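Local coordinates for protein elastase inhibitor AFUEI (Aspergillus fumigatus Af293, PDB 3W0E) that inhibits serine elastases, blocking the elastase of its own fungus non-competitively with a nanomolar inhibition constant and also inhibiting human leukocyte elastase, at residues Ala28-Gly40 with Ile48-Asn60. Numbering follows the deposited sequence.
Sequences ALQSNPIRVLHPG and IASRLNIQVNENN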
ATOM      1  N   ALA A  28     -18.793  -2.049  -7.812  1.00 24.03           N
ATOM      2  CA  ALA A  28     -18.798  -0.599  -8.046  1.00 28.71           C
ATOM      3  C   ALA A  28     -17.409  -0.046  -8.384  1.00 34.56           C
ATOM      4  O   ALA A  28     -17.292   1.010  -9.009  1.00 29.19           O
ATOM      5  CB  ALA A  28     -19.391   0.139  -6.849  1.00 27.01           C
ATOM      6  N   LEU A  29     -16.358  -0.756  -7.975  1.00 29.88           N
ATOM      7  CA  LEU A  29     -14.992  -0.320  -8.269  1.00 32.44           C
ATOM      8  C   LEU A  29     -14.625  -0.557  -9.735  1.00 33.00           C
ATOM      9  O   LEU A  29     -14.884  -1.631 -10.289  1.00 35.89           O
ATOM     10  CB  LEU A  29     -13.993  -1.022  -7.348  1.00 27.14           C
ATOM     11  CG  LEU A  29     -14.187  -0.701  -5.867  1.00 26.31           C
ATOM     12  CD1 LEU A  29     -13.413  -1.694  -4.997  1.00 25.51           C
ATOM     13  CD2 LEU A  29     -13.755   0.734  -5.567  1.00 34.07           C
ATOM     14  N   GLN A  30     -14.025   0.451 -10.359  1.00 31.47           N
ATOM     15  CA  GLN A  30     -13.684   0.388 -11.780  1.00 35.56           C
ATOM     16  C   GLN A  30     -12.214   0.014 -12.023  1.00 33.66           C
ATOM     17  O   GLN A  30     -11.808  -0.248 -13.155  1.00 27.88           O
ATOM     18  CB  GLN A  30     -14.019   1.724 -12.452  1.00 37.21           C
ATOM     19  CG  GLN A  30     -15.365   2.307 -12.001  1.00 44.86           C
ATOM     20  CD  GLN A  30     -15.442   3.825 -12.155  1.00 55.51           C
ATOM     21  OE1 GLN A  30     -14.860   4.400 -13.080  1.00 54.24           O
ATOM     22  NE2 GLN A  30     -16.157   4.480 -11.241  1.00 48.97           N
ATOM     23  N   SER A  31     -11.408  -0.053 -10.974  1.00 31.10           N
ATOM     24  CA  SER A  31     -10.009  -0.435 -11.120  1.00 26.49           C
ATOM     25  C   SER A  31      -9.862  -1.824 -11.699  1.00 24.21           C
ATOM     26  O   SER A  31     -10.683  -2.665 -11.472  1.00 27.62           O
ATOM     27  CB  SER A  31      -9.265  -0.365  -9.792  1.00 26.59           C
ATOM     28  OG  SER A  31      -9.072   0.953  -9.355  1.00 31.15           O
ATOM     29  N   ASN A  32      -8.787  -2.053 -12.430  1.00 24.38           N
ATOM     30  CA  ASN A  32      -8.491  -3.370 -12.962  1.00 29.26           C
ATOM     31  C   ASN A  32      -6.979  -3.563 -13.103  1.00 28.30           C
ATOM     32  O   ASN A  32      -6.354  -2.865 -13.856  1.00 27.67           O
ATOM     33  CB  ASN A  32      -9.186  -3.530 -14.321  1.00 31.82           C
ATOM     34  CG  ASN A  32      -9.066  -4.922 -14.886  1.00 37.46           C
ATOM     35  OD1 ASN A  32      -9.317  -5.147 -16.058  1.00 44.91           O
ATOM     36  ND2 ASN A  32      -8.658  -5.845 -14.072  1.00 36.56           N
ATOM     37  N   PRO A  33      -6.380  -4.478 -12.367  1.00 24.09           N
ATOM     38  CA  PRO A  33      -7.070  -5.506 -11.591  1.00 25.91           C
ATOM     39  C   PRO A  33      -7.280  -5.120 -10.154  1.00 23.92           C
ATOM     40  O   PRO A  33      -6.666  -4.186  -9.716  1.00 16.97           O
ATOM     41  CB  PRO A  33      -6.091  -6.649 -11.632  1.00 23.42           C
ATOM     42  CG  PRO A  33      -4.792  -6.007 -11.808  1.00 25.91           C
ATOM     43  CD  PRO A  33      -5.004  -4.863 -12.675  1.00 22.56           C
ATOM     44  N   ILE A  34      -8.152  -5.847  -9.461  1.00 18.36           N
ATOM     45  CA  ILE A  34      -8.357  -5.625  -8.031  1.00 16.59           C
ATOM     46  C   ILE A  34      -7.983  -6.927  -7.318  1.00 16.59           C
ATOM     47  O   ILE A  34      -8.410  -8.016  -7.726  1.00 17.16           O
ATOM     48  CB  ILE A  34      -9.819  -5.331  -7.717  1.00 19.42           C
ATOM     49  CG1 ILE A  34     -10.240  -3.987  -8.310  1.00 19.66           C
ATOM     50  CG2 ILE A  34     -10.064  -5.315  -6.218  1.00 14.24           C
ATOM     51  CD1 ILE A  34     -11.752  -3.795  -8.303  1.00 23.30           C
ATOM     52  N   ARG A  35      -7.178  -6.825  -6.266  1.00 12.81           N
ATOM     53  CA  ARG A  35      -6.759  -7.994  -5.505  1.00 15.62           C
ATOM     54  C   ARG A  35      -7.184  -7.810  -4.058  1.00 16.36           C
ATOM     55  O   ARG A  35      -6.995  -6.744  -3.481  1.00 15.56           O
ATOM     56  CB  ARG A  35      -5.238  -8.160  -5.557  1.00 15.53           C
ATOM     57  CG  ARG A  35      -4.683  -9.215  -4.615  1.00 17.12           C
ATOM     58  CD  ARG A  35      -3.206  -9.485  -4.927  1.00 18.57           C
ATOM     59  NE  ARG A  35      -2.379  -8.325  -4.622  1.00 19.68           N
ATOM     60  CZ  ARG A  35      -1.068  -8.268  -4.837  1.00 22.03           C
ATOM     61  NH1 ARG A  35      -0.446  -9.302  -5.387  1.00 21.66           N
ATOM     62  NH2 ARG A  35      -0.393  -7.172  -4.517  1.00 20.39           N
ATOM     63  N   VAL A  36      -7.762  -8.848  -3.468  1.00 12.50           N
ATOM     64  CA  VAL A  36      -8.127  -8.776  -2.057  1.00 14.68           C
ATOM     65  C   VAL A  36      -7.014  -9.424  -1.211  1.00 14.13           C
ATOM     66  O   VAL A  36      -6.613 -10.561  -1.467  1.00 20.37           O
ATOM     67  CB  VAL A  36      -9.503  -9.442  -1.794  1.00 17.85           C
ATOM     68  CG1 VAL A  36      -9.876  -9.313  -0.306  1.00 19.73           C
ATOM     69  CG2 VAL A  36     -10.576  -8.772  -2.637  1.00 17.33           C
ATOM     70  N   LEU A  37      -6.508  -8.694  -0.215  1.00 14.78           N
ATOM     71  CA  LEU A  37      -5.432  -9.191   0.622  1.00 11.82           C
ATOM     72  C   LEU A  37      -6.026  -9.649   1.948  1.00 15.71           C
ATOM     73  O   LEU A  37      -6.589  -8.840   2.659  1.00 16.90           O
ATOM     74  CB  LEU A  37      -4.403  -8.089   0.871  1.00 18.33           C
ATOM     75  CG  LEU A  37      -3.674  -7.612  -0.395  1.00 14.52           C
ATOM     76  CD1 LEU A  37      -2.660  -6.545  -0.067  1.00 19.10           C
ATOM     77  CD2 LEU A  37      -3.003  -8.822  -1.070  1.00 17.87           C
ATOM     78  N   HIS A  38      -5.909 -10.944   2.245  1.00 16.73           N
ATOM     79  CA  HIS A  38      -6.440 -11.519   3.489  1.00 18.44           C
ATOM     80  C   HIS A  38      -5.339 -11.730   4.514  1.00 22.37           C
ATOM     81  O   HIS A  38      -4.180 -11.928   4.159  1.00 15.14           O
ATOM     82  CB  HIS A  38      -7.097 -12.868   3.212  1.00 18.47           C
ATOM     83  CG  HIS A  38      -8.175 -12.810   2.182  1.00 21.03           C
ATOM     84  ND1 HIS A  38      -7.936 -13.018   0.839  1.00 22.25           N
ATOM     85  CD2 HIS A  38      -9.502 -12.565   2.293  1.00 21.24           C
ATOM     86  CE1 HIS A  38      -9.069 -12.910   0.170  1.00 20.05           C
ATOM     87  NE2 HIS A  38     -10.035 -12.638   1.029  1.00 22.72           N
ATOM     88  N   PRO A  39      -5.706 -11.726   5.804  1.00 17.85           N
ATOM     89  CA  PRO A  39      -4.663 -11.819   6.824  1.00 21.09           C
ATOM     90  C   PRO A  39      -3.924 -13.128   6.667  1.00 20.79           C
ATOM     91  O   PRO A  39      -4.557 -14.171   6.472  1.00 25.28           O
ATOM     92  CB  PRO A  39      -5.443 -11.768   8.152  1.00 21.19           C
ATOM     93  CG  PRO A  39      -6.856 -12.041   7.796  1.00 25.62           C
ATOM     94  CD  PRO A  39      -7.056 -11.595   6.380  1.00 17.66           C
ATOM     95  N   GLY A  40      -2.600 -13.064   6.703  1.00 21.22           N
ATOM     96  CA  GLY A  40      -1.782 -14.262   6.624  1.00 25.86           C
ATOM     97  C   GLY A  40      -1.496 -14.766   5.216  1.00 25.70           C
ATOM     98  O   GLY A  40      -0.674 -15.673   5.039  1.00 24.41           O
ATOM     99  N   ILE A  48       2.583  -3.157  -9.130  1.00 20.64           N
ATOM    100  CA  ILE A  48       1.776  -2.855 -10.309  1.00 19.18           C
ATOM    101  C   ILE A  48       0.905  -1.655  -9.984  1.00 21.81           C
ATOM    102  O   ILE A  48      -0.061  -1.759  -9.229  1.00 20.45           O
ATOM    103  CB  ILE A  48       0.947  -4.084 -10.757  1.00 20.44           C
ATOM    104  CG1 ILE A  48       1.870  -5.265 -11.058  1.00 22.18           C
ATOM    105  CG2 ILE A  48       0.065  -3.749 -11.965  1.00 21.72           C
ATOM    106  CD1 ILE A  48       1.175  -6.476 -11.634  1.00 22.97           C
ATOM    107  N   ALA A  49       1.267  -0.506 -10.557  1.00 20.02           N
ATOM    108  CA  ALA A  49       0.657   0.777 -10.224  1.00 21.88           C
ATOM    109  C   ALA A  49      -0.836   0.799 -10.471  1.00 18.52           C
ATOM    110  O   ALA A  49      -1.529   1.607  -9.873  1.00 21.13           O
ATOM    111  CB  ALA A  49       1.321   1.911 -11.021  1.00 18.77           C
ATOM    112  N   SER A  50      -1.309  -0.070 -11.368  1.00 23.49           N
ATOM    113  CA  SER A  50      -2.721  -0.099 -11.773  1.00 28.39           C
ATOM    114  C   SER A  50      -3.595  -0.991 -10.886  1.00 26.38           C
ATOM    115  O   SER A  50      -4.818  -0.982 -11.008  1.00 27.11           O
ATOM    116  CB  SER A  50      -2.855  -0.590 -13.226  1.00 25.22           C
ATOM    117  OG  SER A  50      -1.968   0.095 -14.103  1.00 36.56           O
ATOM    118  N   ARG A  51      -2.969  -1.773 -10.017  1.00 19.34           N
ATOM    119  CA  ARG A  51      -3.695  -2.763  -9.226  1.00 17.21           C
ATOM    120  C   ARG A  51      -4.185  -2.195  -7.902  1.00 22.31           C
ATOM    121  O   ARG A  51      -3.402  -1.643  -7.109  1.00 20.84           O
ATOM    122  CB  ARG A  51      -2.815  -3.992  -8.983  1.00 18.00           C
ATOM    123  CG  ARG A  51      -3.507  -5.112  -8.149  1.00 13.85           C
ATOM    124  CD  ARG A  51      -2.721  -6.382  -8.233  1.00 20.47           C
ATOM    125  NE  ARG A  51      -1.334  -6.171  -7.830  1.00 22.41           N
ATOM    126  CZ  ARG A  51      -0.345  -7.030  -8.048  1.00 21.42           C
ATOM    127  NH1 ARG A  51      -0.581  -8.191  -8.644  1.00 23.16           N
ATOM    128  NH2 ARG A  51       0.892  -6.727  -7.655  1.00 23.90           N
ATOM    129  N   LEU A  52      -5.492  -2.296  -7.672  1.00 15.73           N
ATOM    130  CA  LEU A  52      -6.054  -1.845  -6.419  1.00 18.88           C
ATOM    131  C   LEU A  52      -6.049  -3.025  -5.459  1.00 17.35           C
ATOM    132  O   LEU A  52      -6.596  -4.087  -5.763  1.00 16.78           O
ATOM    133  CB  LEU A  52      -7.470  -1.314  -6.605  1.00 16.49           C
ATOM    134  CG  LEU A  52      -8.199  -0.950  -5.318  1.00 21.29           C
ATOM    135  CD1 LEU A  52      -7.397   0.072  -4.493  1.00 22.28           C
ATOM    136  CD2 LEU A  52      -9.585  -0.407  -5.641  1.00 19.20           C
ATOM    137  N   ASN A  53      -5.413  -2.834  -4.310  1.00 18.79           N
ATOM    138  CA  ASN A  53      -5.401  -3.852  -3.267  1.00 17.64           C
ATOM    139  C   ASN A  53      -6.353  -3.464  -2.164  1.00 14.48           C
ATOM    140  O   ASN A  53      -6.250  -2.389  -1.593  1.00 17.16           O
ATOM    141  CB  ASN A  53      -3.996  -4.029  -2.684  1.00 16.41           C
ATOM    142  CG  ASN A  53      -3.007  -4.515  -3.698  1.00 14.65           C
ATOM    143  OD1 ASN A  53      -3.010  -5.686  -4.074  1.00 18.48           O
ATOM    144  ND2 ASN A  53      -2.155  -3.614  -4.171  1.00 23.60           N
ATOM    145  N   ILE A  54      -7.303  -4.347  -1.878  1.00 18.94           N
ATOM    146  CA  ILE A  54      -8.243  -4.122  -0.795  1.00 14.72           C
ATOM    147  C   ILE A  54      -7.852  -5.071   0.328  1.00 13.04           C
ATOM    148  O   ILE A  54      -7.894  -6.287   0.156  1.00 13.59           O
ATOM    149  CB  ILE A  54      -9.660  -4.451  -1.247  1.00 15.76           C
ATOM    150  CG1 ILE A  54     -10.039  -3.592  -2.462  1.00 15.87           C
ATOM    151  CG2 ILE A  54     -10.646  -4.238  -0.095  1.00 16.65           C
ATOM    152  CD1 ILE A  54     -10.258  -2.145  -2.131  1.00 19.52           C
ATOM    153  N   GLN A  55      -7.461  -4.526   1.469  1.00 15.36           N
ATOM    154  CA  GLN A  55      -6.993  -5.365   2.551  1.00 17.86           C
ATOM    155  C   GLN A  55      -8.130  -5.510   3.539  1.00 15.80           C
ATOM    156  O   GLN A  55      -8.718  -4.506   3.977  1.00 15.80           O
ATOM    157  CB  GLN A  55      -5.773  -4.732   3.228  1.00 21.52           C
ATOM    158  CG  GLN A  55      -5.071  -5.665   4.194  1.00 25.81           C
ATOM    159  CD  GLN A  55      -3.591  -5.350   4.355  1.00 26.89           C
ATOM    160  OE1 GLN A  55      -3.088  -4.320   3.876  1.00 34.45           O
ATOM    161  NE2 GLN A  55      -2.879  -6.248   5.021  1.00 29.37           N
ATOM    162  N   VAL A  56      -8.452  -6.755   3.884  1.00 13.87           N
ATOM    163  CA  VAL A  56      -9.553  -7.006   4.802  1.00 16.06           C
ATOM    164  C   VAL A  56      -9.028  -7.741   6.041  1.00 17.00           C
ATOM    165  O   VAL A  56      -7.919  -8.309   6.039  1.00 14.86           O
ATOM    166  CB  VAL A  56     -10.706  -7.806   4.113  1.00 12.60           C
ATOM    167  CG1 VAL A  56     -11.298  -7.014   2.938  1.00 13.33           C
ATOM    168  CG2 VAL A  56     -10.209  -9.170   3.630  1.00 14.12           C
ATOM    169  N   ASN A  57      -9.802  -7.701   7.116  1.00 15.50           N
ATOM    170  CA  ASN A  57      -9.509  -8.552   8.271  1.00 17.14           C
ATOM    171  C   ASN A  57     -10.126  -9.936   8.133  1.00 18.85           C
ATOM    172  O   ASN A  57     -10.651 -10.298   7.066  1.00 16.34           O
ATOM    173  CB  ASN A  57      -9.935  -7.883   9.585  1.00 19.97           C
ATOM    174  CG  ASN A  57     -11.427  -7.618   9.664  1.00 19.47           C
ATOM    175  OD1 ASN A  57     -12.230  -8.241   8.953  1.00 16.89           O
ATOM    176  ND2 ASN A  57     -11.817  -6.683  10.547  1.00 22.07           N
ATOM    177  N   GLU A  58     -10.064 -10.722   9.206  1.00 14.92           N
ATOM    178  CA  GLU A  58     -10.547 -12.094   9.137  1.00 18.55           C
ATOM    179  C   GLU A  58     -12.057 -12.199   8.921  1.00 20.63           C
ATOM    180  O   GLU A  58     -12.581 -13.276   8.598  1.00 22.36           O
ATOM    181  CB  GLU A  58     -10.097 -12.877  10.374  1.00 26.95           C
ATOM    182  CG  GLU A  58      -9.045 -13.947  10.056  1.00 33.84           C
ATOM    183  CD  GLU A  58      -7.830 -13.869  10.961  1.00 39.50           C
ATOM    184  OE1 GLU A  58      -7.008 -14.813  10.935  1.00 37.17           O
ATOM    185  OE2 GLU A  58      -7.691 -12.861  11.696  1.00 38.97           O
ATOM    186  N   ASN A  59     -12.751 -11.083   9.083  1.00 19.16           N
ATOM    187  CA  ASN A  59     -14.191 -11.059   8.870  1.00 17.40           C
ATOM    188  C   ASN A  59     -14.598 -10.359   7.577  1.00 16.24           C
ATOM    189  O   ASN A  59     -15.762 -10.013   7.391  1.00 17.48           O
ATOM    190  CB  ASN A  59     -14.860 -10.415  10.072  1.00 18.65           C
ATOM    191  CG  ASN A  59     -14.686 -11.243  11.320  1.00 26.40           C
ATOM    192  OD1 ASN A  59     -14.687 -12.472  11.253  1.00 27.24           O
ATOM    193  ND2 ASN A  59     -14.489 -10.582  12.457  1.00 32.25           N
ATOM    194  N   ASN A  60     -13.636 -10.182   6.682  1.00 16.49           N
ATOM    195  CA  ASN A  60     -13.870  -9.566   5.379  1.00 15.30           C
ATOM    196  C   ASN A  60     -14.236  -8.099   5.520  1.00 16.37           C
ATOM    197  O   ASN A  60     -14.900  -7.539   4.648  1.00 16.72           O
ATOM    198  CB  ASN A  60     -14.965 -10.300   4.577  1.00 13.02           C
ATOM    199  CG  ASN A  60     -14.951  -9.932   3.098  1.00 19.10           C
ATOM    200  OD1 ASN A  60     -13.899  -9.930   2.458  1.00 18.23           O
ATOM    201  ND2 ASN A  60     -16.121  -9.630   2.550  1.00 14.31           N
TER
HETATM  202  O   HOH W   1      -6.648   0.153 -12.399  1.00 24.93           O
HETATM  203  O   HOH W   2      -5.164  -8.620   5.476  1.00 23.92           O
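At Arg-51 the aliphatic part of the side chain packs on the ring of Pro-33, and a bend at chi3 (55°) lays its guanidinium flat on that of Arg-35, centres 3.5 Å apart and planes 20° apart. Leu-52 starts the parallel pairing of edge strand 34-37 with 52-56, the central strand of this I78-family inhibitor's mixed sheet, whose other neighbour, 62-67, runs antiparallel: its N donates to Pro-33 O and its O accepts from Arg-35 N (2.8 Å). Its CB meets Ser-31 CB at 3.8 Å, CD2 reaches Leu-29 CD1, and the side chain also touches Ala-9 of helix 2-15. Asn-53 lies on the arginine side of the sheet. Its OD1 receives Arg-35 NE at 2.8 Å, in the guanidinium plane, and NH2 adds a weak bond to the same oxygen; its ND2 donates to the C-terminal carboxylate of Ala-68 and to His-66 O. Its CB meets Leu-37 CD1 (3.9 Å). Branched Ile-54 returns to the apolar face, meeting Tyr-21, Ala-65 and, through CG1, Ile-34 CG2 (4.1 Å); its backbone bridges Arg-35 O and Leu-37 N. At Gln-55, CG packs beside Leu-37 CB, whereas NE2 bonds to Glu-46 O of the second subunit. The last rung joins Val-56 N to Leu-37 O (3.1 Å); Val-56 CG2 touches both Val-36 CG1 and His-38 CD2. Beyond the strand, Glu-58 CG rests on Pro-39 CG (3.7 Å). One face is thus hydrocarbon, the other mixed, with buried Leu-37 beside polar groups; there the Ala-68 carboxylate, salt-bridged to Arg-51 NE, probably offsets the like charges of the stacked guanidiniums.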